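Local coordinates for protein protease (Helicobacter pylori, PDB 5EUF) that is a zinc-dependent M16-family peptidase, probably a virulence factor that cleaves the cytoplasmic tail of human junctional adhesion molecule A and so weakens the gastric epithelial barrier, at residues K274-G277 / S282-Q285; Q266-A271 / L392-S397; I31-L36 / E107-T112; T91-K96 / L185-K190. One frame throughout, in Å; residues are numbered along the deposited sequence.

Contact 1 (K274-G277 / S282-Q285); sequences KLLG and SWLQ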
loop_
_atom_site.group_PDB
_atom_site.type_symbol
_atom_site.label_atom_id
_atom_site.label_comp_id
_atom_site.label_asym_id
_atom_site.label_seq_id
_atom_site.Cartn_x
_atom_site.Cartn_y
_atom_site.Cartn_z
ATOM N N LYS B 274 -24.748 11.467 14.098
ATOM C CA LYS B 274 -25.807 12.468 14.189
ATOM C C LYS B 274 -25.676 13.276 15.477
ATOM O O LYS B 274 -25.936 14.479 15.499
ATOM C CB LYS B 274 -27.186 11.802 14.127
ATOM C CG LYS B 274 -27.888 11.902 12.776
ATOM C CD LYS B 274 -27.135 11.157 11.686
ATOM C CE LYS B 274 -27.797 11.351 10.330
ATOM N NZ LYS B 274 -27.860 12.791 9.949
ATOM N N LEU B 275 -25.265 12.601 16.546
ATOM C CA LEU B 275 -25.116 13.233 17.852
ATOM C C LEU B 275 -23.805 14.007 17.995
ATOM O O LEU B 275 -23.790 15.130 18.503
ATOM C CB LEU B 275 -25.204 12.177 18.954
ATOM C CG LEU B 275 -24.762 12.632 20.344
ATOM C CD1 LEU B 275 -25.871 13.417 21.035
ATOM C CD2 LEU B 275 -24.303 11.449 21.189
ATOM N N LEU B 276 -22.709 13.401 17.550
ATOM C CA LEU B 276 -21.377 13.944 17.799
ATOM C C LEU B 276 -20.988 15.093 16.871
ATOM O O LEU B 276 -20.597 16.164 17.338
ATOM C CB LEU B 276 -20.332 12.832 17.690
ATOM C CG LEU B 276 -20.339 11.792 18.808
ATOM C CD1 LEU B 276 -19.350 10.680 18.505
ATOM C CD2 LEU B 276 -20.019 12.442 20.144
ATOM N N GLY B 277 -21.084 14.874 15.562
ATOM C CA GLY B 277 -20.577 15.847 14.611
ATOM C C GLY B 277 -21.389 16.056 13.346
ATOM O O GLY B 277 -20.825 16.208 12.263
ATOM N N SER B 282 -24.825 19.434 17.122
ATOM C CA SER B 282 -23.900 18.360 17.459
ATOM C C SER B 282 -22.975 18.764 18.600
ATOM O O SER B 282 -22.911 19.934 18.976
ATOM C CB SER B 282 -23.074 17.955 16.234
ATOM O OG SER B 282 -22.139 18.961 15.885
ATOM N N TRP B 283 -22.260 17.789 19.151
ATOM C CA TRP B 283 -21.322 18.051 20.233
ATOM C C TRP B 283 -20.102 18.812 19.726
ATOM O O TRP B 283 -19.622 19.731 20.385
ATOM C CB TRP B 283 -20.889 16.746 20.907
ATOM C CG TRP B 283 -21.936 16.152 21.806
ATOM C CD1 TRP B 283 -23.243 16.529 21.904
ATOM C CD2 TRP B 283 -21.757 15.080 22.741
ATOM N NE1 TRP B 283 -23.891 15.756 22.839
ATOM C CE2 TRP B 283 -23.001 14.860 23.367
ATOM C CE3 TRP B 283 -20.666 14.284 23.109
ATOM C CZ2 TRP B 283 -23.184 13.877 24.338
ATOM C CZ3 TRP B 283 -20.850 13.308 24.072
ATOM C CH2 TRP B 283 -22.100 13.114 24.676
ATOM N N LEU B 284 -19.608 18.432 18.551
ATOM C CA LEU B 284 -18.437 19.087 17.976
ATOM C C LEU B 284 -18.715 20.545 17.625
ATOM O O LEU B 284 -17.822 21.389 17.694
ATOM C CB LEU B 284 -17.956 18.337 16.732
ATOM C CG LEU B 284 -17.336 16.961 16.978
ATOM C CD1 LEU B 284 -16.728 16.405 15.699
ATOM C CD2 LEU B 284 -16.297 17.041 18.081
ATOM N N GLN B 285 -19.954 20.842 17.251
ATOM C CA GLN B 285 -20.326 22.202 16.887
ATOM C C GLN B 285 -20.428 23.112 18.107
ATOM O O GLN B 285 -19.746 24.132 18.188
ATOM C CB GLN B 285 -21.653 22.211 16.123
ATOM C CG GLN B 285 -21.512 22.482 14.630
ATOM C CD GLN B 285 -21.066 23.903 14.329
ATOM O OE1 GLN B 285 -21.213 24.805 15.158
ATOM N NE2 GLN B 285 -20.515 24.110 13.137
#
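Two successive backbone hydrogen bonds sew the start of 282-285 to the end of helix 266-276: Trp283 N gives to Leu275 O at 3.1 Å, and Leu284 N to Leu276 O at 2.8 Å. The arrangement is a helix-loop-helix corner in the peptidase M16 inactive domain, where the last carbonyls of one helix receive the first amides leading into helix 284-289. The Leu284 bond is nearly straight, 169° at the hydrogen, and the donor comes almost head-on to the carbonyl; the Trp283 donor lies in the carbonyl plane of Leu275. Ser282 CA adds a CH...O contact to Leu275 O.

The indole of Trp283 folds back along the first helix, its CG anti to its own carbonyl carbon (chi1 -75°). Leu275 covers one face of the ring: its CG makes a CH-pi contact 4.2 Å from the centroid of the five-membered ring, while CD1 approaches Trp283 NE1. Leu276 meets the benzene half obliquely, with CD2 3.6 Å from Trp283 CE3. The indole nitrogen is hydrogen-bonded to Glu346, and Lys336 makes a cation-pi contact with the ring. Leu276 and Leu284 both also touch Phe313 of strand 309-317, so this buried corner rests on the sheet of its domain as well as on helix 323-338.

Past the helix end, Gly277 CA lies 4.0 Å from Leu284 CD1. Ser282 caps the incoming turn: its OG, at chi1 71°, accepts from Gln285 N at 3.2 Å.

Contact 2 (Q266-A271 / L392-S397); sequences QVALDA and LDLKVS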
loop_
_atom_site.group_PDB
_atom_site.type_symbol
_atom_site.label_atom_id
_atom_site.label_comp_id
_atom_site.label_asym_id
_atom_site.label_seq_id
_atom_site.Cartn_x
_atom_site.Cartn_y
_atom_site.Cartn_z
ATOM N N GLN B 266 -24.170 -0.585 12.644
ATOM C CA GLN B 266 -24.087 0.540 11.717
ATOM C C GLN B 266 -25.153 1.590 11.998
ATOM O O GLN B 266 -24.911 2.785 11.831
ATOM C CB GLN B 266 -24.203 0.059 10.267
ATOM C CG GLN B 266 -23.001 -0.727 9.771
ATOM C CD GLN B 266 -21.708 0.071 9.823
ATOM O OE1 GLN B 266 -21.720 1.305 9.825
ATOM N NE2 GLN B 266 -20.582 -0.633 9.868
ATOM N N VAL B 267 -26.331 1.146 12.426
ATOM C CA VAL B 267 -27.426 2.069 12.696
ATOM C C VAL B 267 -27.087 2.952 13.891
ATOM O O VAL B 267 -27.316 4.161 13.867
ATOM C CB VAL B 267 -28.746 1.323 12.954
ATOM C CG1 VAL B 267 -29.881 2.312 13.180
ATOM C CG2 VAL B 267 -29.068 0.403 11.787
ATOM N N ALA B 268 -26.525 2.345 14.931
ATOM C CA ALA B 268 -26.106 3.088 16.115
ATOM C C ALA B 268 -24.963 4.039 15.781
ATOM O O ALA B 268 -24.922 5.170 16.267
ATOM C CB ALA B 268 -25.696 2.138 17.221
ATOM N N LEU B 269 -24.035 3.570 14.952
ATOM C CA LEU B 269 -22.927 4.394 14.484
ATOM C C LEU B 269 -23.440 5.624 13.743
ATOM O O LEU B 269 -22.959 6.737 13.956
ATOM C CB LEU B 269 -22.004 3.580 13.580
ATOM C CG LEU B 269 -21.126 2.538 14.269
ATOM C CD1 LEU B 269 -20.563 1.558 13.254
ATOM C CD2 LEU B 269 -20.006 3.226 15.024
ATOM N N ASP B 270 -24.420 5.416 12.872
ATOM C CA ASP B 270 -25.088 6.520 12.197
ATOM C C ASP B 270 -25.680 7.483 13.222
ATOM O O ASP B 270 -25.554 8.701 13.089
ATOM C CB ASP B 270 -26.177 5.998 11.254
ATOM C CG ASP B 270 -25.607 5.307 10.028
ATOM O OD1 ASP B 270 -24.391 5.025 10.011
ATOM O OD2 ASP B 270 -26.373 5.042 9.079
ATOM N N ALA B 271 -26.308 6.927 14.254
ATOM C CA ALA B 271 -26.902 7.734 15.313
ATOM C C ALA B 271 -25.837 8.474 16.121
ATOM O O ALA B 271 -26.056 9.605 16.555
ATOM C CB ALA B 271 -27.751 6.866 16.227
ATOM N N LEU B 392 -35.249 3.918 15.621
ATOM C CA LEU B 392 -36.170 4.474 16.606
ATOM C C LEU B 392 -36.267 3.606 17.858
ATOM O O LEU B 392 -36.840 4.022 18.863
ATOM C CB LEU B 392 -37.554 4.660 15.985
ATOM C CG LEU B 392 -37.582 5.567 14.752
ATOM C CD1 LEU B 392 -38.995 5.700 14.205
ATOM C CD2 LEU B 392 -36.991 6.933 15.073
ATOM N N ASP B 393 -35.708 2.402 17.792
ATOM C CA ASP B 393 -35.685 1.511 18.947
ATOM C C ASP B 393 -34.337 1.570 19.653
ATOM O O ASP B 393 -34.094 0.829 20.604
ATOM C CB ASP B 393 -35.994 0.071 18.531
ATOM C CG ASP B 393 -37.424 -0.111 18.073
ATOM O OD1 ASP B 393 -38.292 0.680 18.497
ATOM O OD2 ASP B 393 -37.681 -1.047 17.289
ATOM N N LEU B 394 -33.458 2.446 19.178
ATOM C CA LEU B 394 -32.155 2.621 19.804
ATOM C C LEU B 394 -32.305 3.215 21.197
ATOM O O LEU B 394 -32.992 4.216 21.384
ATOM C CB LEU B 394 -31.251 3.516 18.951
ATOM C CG LEU B 394 -30.614 2.917 17.695
ATOM C CD1 LEU B 394 -29.997 4.010 16.841
ATOM C CD2 LEU B 394 -29.565 1.885 18.067
ATOM N N LYS B 395 -31.671 2.584 22.176
ATOM C CA LYS B 395 -31.586 3.161 23.506
ATOM C C LYS B 395 -30.234 3.847 23.643
ATOM O O LYS B 395 -29.325 3.583 22.857
ATOM C CB LYS B 395 -31.770 2.092 24.589
ATOM C CG LYS B 395 -33.159 1.462 24.630
ATOM C CD LYS B 395 -33.205 0.149 23.866
ATOM C CE LYS B 395 -32.275 -0.882 24.488
ATOM N NZ LYS B 395 -32.286 -2.171 23.740
ATOM N N VAL B 396 -30.108 4.737 24.623
ATOM C CA VAL B 396 -28.839 5.401 24.901
ATOM C C VAL B 396 -27.742 4.365 25.118
ATOM O O VAL B 396 -26.613 4.528 24.650
ATOM C CB VAL B 396 -28.934 6.313 26.140
ATOM C CG1 VAL B 396 -27.555 6.813 26.548
ATOM C CG2 VAL B 396 -29.872 7.478 25.872
ATOM N N SER B 397 -28.095 3.291 25.818
ATOM C CA SER B 397 -27.168 2.203 26.101
ATOM C C SER B 397 -26.574 1.625 24.820
ATOM O O SER B 397 -25.402 1.251 24.789
ATOM C CB SER B 397 -27.866 1.102 26.901
ATOM O OG SER B 397 -29.007 0.619 26.215
#
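Leu394 pushes its branched end against one side of helix 266-276, and its two methyl groups divide the work. CD1 lies 3.7 Å from Ala271 CB and 4.0 Å from Val267 CG1, bridging residues one helical turn apart; CD2 reaches Ala268 CB at 4.0 Å. The CG of Leu394 stands anti to its own carbonyl carbon (chi1 -76°), which carries the fork forward to the helix. Val267 offers CG1, the methyl anti to its backbone N, and keeps CG2 off the leucine. The two alanines, with only a CB each, let the leucine come close to the helix backbone, where CD1 is also 4.0 Å from Val267 O.

One leucine from a turn packs here on three residues of a helix flank. It sits where the chain turns between helices 387-392 and 396-406, in the second half of this M16 fold, and Lys395 occupies the N-cap position of the latter helix. Phe391 touches both Val267 and Ala271, and Val402 packs on Ala268, so the two flanking helices widen the apolar patch around the leucine. The turn's carbonyls are held by another helix: Lys351 NZ of helix 344-361 donates to the O of Leu392 and of Leu394.

The rest of 392-397 is looser. Asp393, Lys395 and Ser397 are exposed and make no contact with 266-271. Within the turn region, Asp393 OD2 accepts from Gln389 NE2.

Contact 3 (I31-L36 / E107-T112); sequences IEVDVL and ELFAET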
loop_
_atom_site.group_PDB
_atom_site.type_symbol
_atom_site.label_atom_id
_atom_site.label_comp_id
_atom_site.label_asym_id
_atom_site.label_seq_id
_atom_site.Cartn_x
_atom_site.Cartn_y
_atom_site.Cartn_z
ATOM N N ILE B 31 -38.710 11.800 -12.617
ATOM C CA ILE B 31 -38.062 10.518 -12.352
ATOM C C ILE B 31 -36.546 10.664 -12.315
ATOM O O ILE B 31 -36.002 11.708 -12.676
ATOM C CB ILE B 31 -38.406 9.450 -13.414
ATOM C CG1 ILE B 31 -37.766 9.810 -14.757
ATOM C CG2 ILE B 31 -39.912 9.260 -13.541
ATOM C CD1 ILE B 31 -37.895 8.730 -15.797
ATOM N N GLU B 32 -35.870 9.608 -11.879
ATOM C CA GLU B 32 -34.416 9.545 -11.973
ATOM C C GLU B 32 -33.977 8.189 -12.512
ATOM O O GLU B 32 -34.409 7.144 -12.021
ATOM C CB GLU B 32 -33.760 9.810 -10.617
ATOM C CG GLU B 32 -32.239 9.753 -10.681
ATOM C CD GLU B 32 -31.571 10.194 -9.397
ATOM O OE1 GLU B 32 -30.683 9.466 -8.908
ATOM O OE2 GLU B 32 -31.922 11.276 -8.884
ATOM N N VAL B 33 -33.117 8.214 -13.526
ATOM C CA VAL B 33 -32.633 6.989 -14.151
ATOM C C VAL B 33 -31.211 6.677 -13.702
ATOM O O VAL B 33 -30.271 7.365 -14.089
ATOM C CB VAL B 33 -32.667 7.092 -15.687
ATOM C CG1 VAL B 33 -32.296 5.761 -16.311
ATOM C CG2 VAL B 33 -34.041 7.535 -16.154
ATOM N N ASP B 34 -31.058 5.633 -12.893
ATOM C CA ASP B 34 -29.753 5.276 -12.343
ATOM C C ASP B 34 -29.118 4.066 -13.017
ATOM O O ASP B 34 -29.792 3.083 -13.328
ATOM C CB ASP B 34 -29.864 5.001 -10.842
ATOM C CG ASP B 34 -29.948 6.265 -10.024
ATOM O OD1 ASP B 34 -31.034 6.879 -9.993
ATOM O OD2 ASP B 34 -28.930 6.639 -9.406
ATOM N N VAL B 35 -27.811 4.153 -13.236
ATOM C CA VAL B 35 -27.010 2.999 -13.616
ATOM C C VAL B 35 -25.891 2.820 -12.602
ATOM O O VAL B 35 -24.994 3.654 -12.503
ATOM C CB VAL B 35 -26.411 3.143 -15.022
ATOM C CG1 VAL B 35 -25.419 2.022 -15.287
ATOM C CG2 VAL B 35 -27.511 3.139 -16.066
ATOM N N LEU B 36 -25.956 1.735 -11.840
ATOM C CA LEU B 36 -24.963 1.470 -10.811
ATOM C C LEU B 36 -23.986 0.384 -11.247
ATOM O O LEU B 36 -24.395 -0.687 -11.693
ATOM C CB LEU B 36 -25.638 1.050 -9.509
ATOM C CG LEU B 36 -26.875 1.827 -9.072
ATOM C CD1 LEU B 36 -27.448 1.207 -7.809
ATOM C CD2 LEU B 36 -26.536 3.288 -8.853
ATOM N N GLU B 107 -31.624 4.632 -23.428
ATOM C CA GLU B 107 -30.870 4.466 -24.666
ATOM C C GLU B 107 -29.446 4.978 -24.505
ATOM O O GLU B 107 -28.485 4.306 -24.883
ATOM C CB GLU B 107 -31.565 5.194 -25.818
ATOM C CG GLU B 107 -30.786 5.187 -27.125
ATOM C CD GLU B 107 -31.529 5.883 -28.253
ATOM O OE1 GLU B 107 -32.630 6.421 -28.009
ATOM O OE2 GLU B 107 -31.008 5.892 -29.388
ATOM N N LEU B 108 -29.323 6.171 -23.932
ATOM C CA LEU B 108 -28.026 6.800 -23.714
ATOM C C LEU B 108 -27.131 5.982 -22.786
ATOM O O LEU B 108 -25.917 5.918 -22.979
ATOM C CB LEU B 108 -28.210 8.203 -23.138
ATOM C CG LEU B 108 -28.856 9.258 -24.029
ATOM C CD1 LEU B 108 -28.821 10.600 -23.329
ATOM C CD2 LEU B 108 -28.148 9.327 -25.368
ATOM N N PHE B 109 -27.733 5.370 -21.773
ATOM C CA PHE B 109 -26.975 4.586 -20.806
ATOM C C PHE B 109 -26.561 3.239 -21.387
ATOM O O PHE B 109 -25.481 2.731 -21.082
ATOM C CB PHE B 109 -27.783 4.386 -19.525
ATOM C CG PHE B 109 -27.650 5.518 -18.548
ATOM C CD1 PHE B 109 -26.441 6.171 -18.387
ATOM C CD2 PHE B 109 -28.735 5.932 -17.792
ATOM C CE1 PHE B 109 -26.313 7.214 -17.489
ATOM C CE2 PHE B 109 -28.613 6.974 -16.891
ATOM C CZ PHE B 109 -27.402 7.615 -16.740
ATOM N N ALA B 110 -27.415 2.663 -22.225
ATOM C CA ALA B 110 -27.067 1.431 -22.918
ATOM C C ALA B 110 -25.959 1.722 -23.922
ATOM O O ALA B 110 -25.105 0.877 -24.195
ATOM C CB ALA B 110 -28.281 0.841 -23.609
ATOM N N GLU B 111 -25.983 2.939 -24.451
ATOM C CA GLU B 111 -25.008 3.393 -25.433
ATOM C C GLU B 111 -23.593 3.490 -24.847
ATOM O O GLU B 111 -22.606 3.356 -25.569
ATOM C CB GLU B 111 -25.443 4.749 -25.997
ATOM C CG GLU B 111 -24.628 5.237 -27.172
ATOM C CD GLU B 111 -24.779 4.353 -28.392
ATOM O OE1 GLU B 111 -25.888 3.814 -28.605
ATOM O OE2 GLU B 111 -23.788 4.197 -29.137
ATOM N N THR B 112 -23.495 3.716 -23.540
ATOM C CA THR B 112 -22.194 3.863 -22.893
ATOM C C THR B 112 -21.746 2.591 -22.171
ATOM O O THR B 112 -20.568 2.434 -21.843
ATOM C CB THR B 112 -22.194 5.024 -21.877
ATOM O OG1 THR B 112 -23.135 4.750 -20.832
ATOM C CG2 THR B 112 -22.561 6.333 -22.556
#
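The ring of Phe109 meets strand 30-37 with one face and one edge. Over the face sits Val35 CG2, 3.8 Å from the ring centroid and 27° off the normal, a CH-pi contact displaced toward the rim; its nearest ring atom is Phe109 CG at 3.4 Å. At the edge lies Val33: its CG1 is in the ring plane, 3.9 Å from Phe109 CD2, and its carbonyl O approaches Phe109 CE2 at 3.3 Å, near the ring plane.

The two valines are two residues apart in the strand and therefore point to the same side of the sheet. Each uses one methyl: Val33 the one anti to its backbone N (chi1 -174°), Val35 the other, CG2, which stands anti to the carbonyl carbon. Phe109 and the valines run past each other in opposite directions. This is alpha/beta packing in the zinc-binding, insulinase-type half of the M16 protease, helix 102-113 lying against the six-stranded sheet in which strand 30-37 is an inner strand. The neighbouring Phe213 of helix 202-213 also touches Phe109, and the side chain of Glu56, probably the catalytic proton acceptor, is about 10 Å from the Phe109 side chain.

On the helix itself Thr112 OG1 donates to Phe109 O at 3.1 Å, the donor tilted 35° from the carbonyl plane. In the strand, Asp34 points away from the helix; it and Glu32 each form a salt bridge with Arg92.

Contact 4 (T91-K96 / L185-K190); sequences TRYFIK and LYYQPK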
loop_
_atom_site.group_PDB
_atom_site.type_symbol
_atom_site.label_atom_id
_atom_site.label_comp_id
_atom_site.label_asym_id
_atom_site.label_seq_id
_atom_site.Cartn_x
_atom_site.Cartn_y
_atom_site.Cartn_z
ATOM N N THR B 91 -19.575 2.792 -8.359
ATOM C CA THR B 91 -19.606 3.828 -9.388
ATOM C C THR B 91 -21.056 4.073 -9.802
ATOM O O THR B 91 -21.784 3.127 -10.107
ATOM C CB THR B 91 -18.774 3.442 -10.625
ATOM O OG1 THR B 91 -17.400 3.288 -10.252
ATOM C CG2 THR B 91 -18.881 4.516 -11.692
ATOM N N ARG B 92 -21.473 5.336 -9.820
ATOM C CA ARG B 92 -22.890 5.655 -9.981
ATOM C C ARG B 92 -23.169 6.778 -10.980
ATOM O O ARG B 92 -22.622 7.875 -10.871
ATOM C CB ARG B 92 -23.479 6.017 -8.617
ATOM C CG ARG B 92 -24.920 6.484 -8.636
ATOM C CD ARG B 92 -25.439 6.602 -7.214
ATOM N NE ARG B 92 -26.812 7.091 -7.152
ATOM C CZ ARG B 92 -27.144 8.359 -6.933
ATOM N NH1 ARG B 92 -28.422 8.710 -6.891
ATOM N NH2 ARG B 92 -26.199 9.273 -6.753
ATOM N N TYR B 93 -24.038 6.490 -11.947
ATOM C CA TYR B 93 -24.478 7.478 -12.929
ATOM C C TYR B 93 -25.993 7.651 -12.845
ATOM O O TYR B 93 -26.715 6.677 -12.627
ATOM C CB TYR B 93 -24.089 7.056 -14.350
ATOM C CG TYR B 93 -22.627 6.719 -14.551
ATOM C CD1 TYR B 93 -21.722 7.687 -14.969
ATOM C CD2 TYR B 93 -22.158 5.427 -14.348
ATOM C CE1 TYR B 93 -20.386 7.382 -15.162
ATOM C CE2 TYR B 93 -20.824 5.111 -14.540
ATOM C CZ TYR B 93 -19.941 6.092 -14.946
ATOM O OH TYR B 93 -18.614 5.782 -15.139
ATOM N N PHE B 94 -26.481 8.876 -13.029
ATOM C CA PHE B 94 -27.926 9.098 -13.026
ATOM C C PHE B 94 -28.361 10.319 -13.835
ATOM O O PHE B 94 -27.646 11.318 -13.916
ATOM C CB PHE B 94 -28.452 9.219 -11.588
ATOM C CG PHE B 94 -27.889 10.386 -10.825
ATOM C CD1 PHE B 94 -28.509 11.627 -10.867
ATOM C CD2 PHE B 94 -26.748 10.237 -10.050
ATOM C CE1 PHE B 94 -27.993 12.699 -10.165
ATOM C CE2 PHE B 94 -26.229 11.304 -9.343
ATOM C CZ PHE B 94 -26.852 12.537 -9.401
ATOM N N ILE B 95 -29.549 10.219 -14.425
ATOM C CA ILE B 95 -30.160 11.326 -15.153
ATOM C C ILE B 95 -31.423 11.803 -14.445
ATOM O O ILE B 95 -32.303 11.004 -14.124
ATOM C CB ILE B 95 -30.523 10.930 -16.603
ATOM C CG1 ILE B 95 -29.265 10.620 -17.414
ATOM C CG2 ILE B 95 -31.313 12.036 -17.279
ATOM C CD1 ILE B 95 -29.554 10.224 -18.847
ATOM N N LYS B 96 -31.504 13.108 -14.197
ATOM C CA LYS B 96 -32.705 13.716 -13.635
ATOM C C LYS B 96 -33.591 14.266 -14.744
ATOM O O LYS B 96 -33.208 15.205 -15.437
ATOM C CB LYS B 96 -32.342 14.836 -12.660
ATOM C CG LYS B 96 -31.931 14.360 -11.283
ATOM C CD LYS B 96 -33.108 13.738 -10.559
ATOM C CE LYS B 96 -34.228 14.742 -10.362
ATOM N NZ LYS B 96 -35.361 14.145 -9.608
ATOM N N LEU B 185 -13.903 -5.302 -17.904
ATOM C CA LEU B 185 -14.032 -6.304 -16.855
ATOM C C LEU B 185 -15.098 -5.922 -15.836
ATOM O O LEU B 185 -15.896 -6.759 -15.419
ATOM C CB LEU B 185 -12.693 -6.516 -16.148
ATOM C CG LEU B 185 -12.718 -7.408 -14.905
ATOM C CD1 LEU B 185 -13.219 -8.799 -15.248
ATOM C CD2 LEU B 185 -11.341 -7.475 -14.266
ATOM N N TYR B 186 -15.115 -4.654 -15.443
ATOM C CA TYR B 186 -15.965 -4.217 -14.343
ATOM C C TYR B 186 -17.252 -3.512 -14.783
ATOM O O TYR B 186 -18.131 -3.260 -13.960
ATOM C CB TYR B 186 -15.168 -3.306 -13.411
ATOM C CG TYR B 186 -14.127 -4.037 -12.592
ATOM C CD1 TYR B 186 -14.499 -4.858 -11.533
ATOM C CD2 TYR B 186 -12.771 -3.904 -12.872
ATOM C CE1 TYR B 186 -13.551 -5.530 -10.779
ATOM C CE2 TYR B 186 -11.817 -4.572 -12.122
ATOM C CZ TYR B 186 -12.213 -5.384 -11.078
ATOM O OH TYR B 186 -11.268 -6.051 -10.330
ATOM N N TYR B 187 -17.371 -3.205 -16.072
ATOM C CA TYR B 187 -18.594 -2.595 -16.595
ATOM C C TYR B 187 -19.401 -3.583 -17.432
ATOM O O TYR B 187 -20.006 -3.214 -18.437
ATOM C CB TYR B 187 -18.275 -1.351 -17.427
ATOM C CG TYR B 187 -17.999 -0.110 -16.610
ATOM C CD1 TYR B 187 -17.066 -0.123 -15.581
ATOM C CD2 TYR B 187 -18.656 1.084 -16.883
ATOM C CE1 TYR B 187 -16.806 1.010 -14.837
ATOM C CE2 TYR B 187 -18.401 2.227 -16.144
ATOM C CZ TYR B 187 -17.474 2.183 -15.123
ATOM O OH TYR B 187 -17.212 3.313 -14.383
ATOM N N GLN B 188 -19.394 -4.842 -17.018
ATOM C CA GLN B 188 -20.245 -5.845 -17.635
ATOM C C GLN B 188 -21.660 -5.696 -17.095
ATOM O O GLN B 188 -21.849 -5.248 -15.965
ATOM C CB GLN B 188 -19.718 -7.252 -17.364
ATOM C CG GLN B 188 -18.253 -7.449 -17.696
ATOM C CD GLN B 188 -17.811 -8.888 -17.522
ATOM O OE1 GLN B 188 -18.511 -9.817 -17.926
ATOM N NE2 GLN B 188 -16.649 -9.082 -16.909
ATOM N N PRO B 189 -22.661 -6.057 -17.910
ATOM C CA PRO B 189 -24.063 -6.069 -17.479
ATOM C C PRO B 189 -24.276 -6.883 -16.200
ATOM O O PRO B 189 -25.073 -6.492 -15.348
ATOM C CB PRO B 189 -24.784 -6.717 -18.663
ATOM C CG PRO B 189 -23.940 -6.370 -19.840
ATOM C CD PRO B 189 -22.520 -6.358 -19.347
ATOM N N LYS B 190 -23.557 -7.996 -16.072
ATOM C CA LYS B 190 -23.643 -8.843 -14.885
ATOM C C LYS B 190 -23.150 -8.117 -13.632
ATOM O O LYS B 190 -23.416 -8.545 -12.508
ATOM C CB LYS B 190 -22.838 -10.129 -15.094
#
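Tyr93 OH and Tyr187 OH are joined by a hydrogen bond of 2.9 Å, in which either phenol could be the donor. Each hydroxyl lies at the edge of the partner's ring, near its plane, so the tyrosines meet by their rims and not by stacking. The side chains cross at about a right angle, and beside the bond Tyr93 CE2 lies 4.1 Å from Tyr187 CE2, a short stretch of apolar contact.

Thr91 adds the second touch. Its CG2, anti to the backbone N, is 3.4 Å from Tyr187 OH and comes at that ring obliquely. The other branch of the threonine turns elsewhere: OG1 is hydrogen-bonded to Val39 O. Tyr187 reaches the strand with its far end although its CB does not point there; a chi1 of -80° swings the ring across, and Tyr37 stacks on it.

The first residue beyond helix 176-186 is thereby tied to strand 91-98, near the zinc site of the protease. The Tyr93 side chain is about 4 Å from that of Glu56, probably the catalytic proton acceptor, and the Thr91 side chain is about 7 Å from that of the zinc ligand His53. In the segment 185-190, a bond from Gln188 NE2 to Leu185 O, 2.9 Å long, spans the turn after the helix. Strand 91-98 runs between strands 30-37 and 81-86, with Phe109 of helix 102-113 against Tyr93 and Ile95.

In the fold
All four contacts are buried where they touch, but they fall into two groups, one in each half of the chain. Contacts 3 and 4, centres 8 Å apart, share a sheet: their strands 30-37 and 91-98 are neighbours, joined by backbone bonds such as Val35 N to Tyr93 O at 2.8 Å. Contact 4 borders Glu56, the probable proton acceptor; contact 3 lies a layer further off. Contacts 1 and 2 share helix 266-276, contact 1 nested within the loop that contact 2 closes, away from the annotated sites. Contact 1 combines backbone bonds with leucines on an indole, contacts 2 and 3 are apolar, and contact 4 pairs two phenols. In contact 2 one segment also carries exposed residues that take no part in the packing.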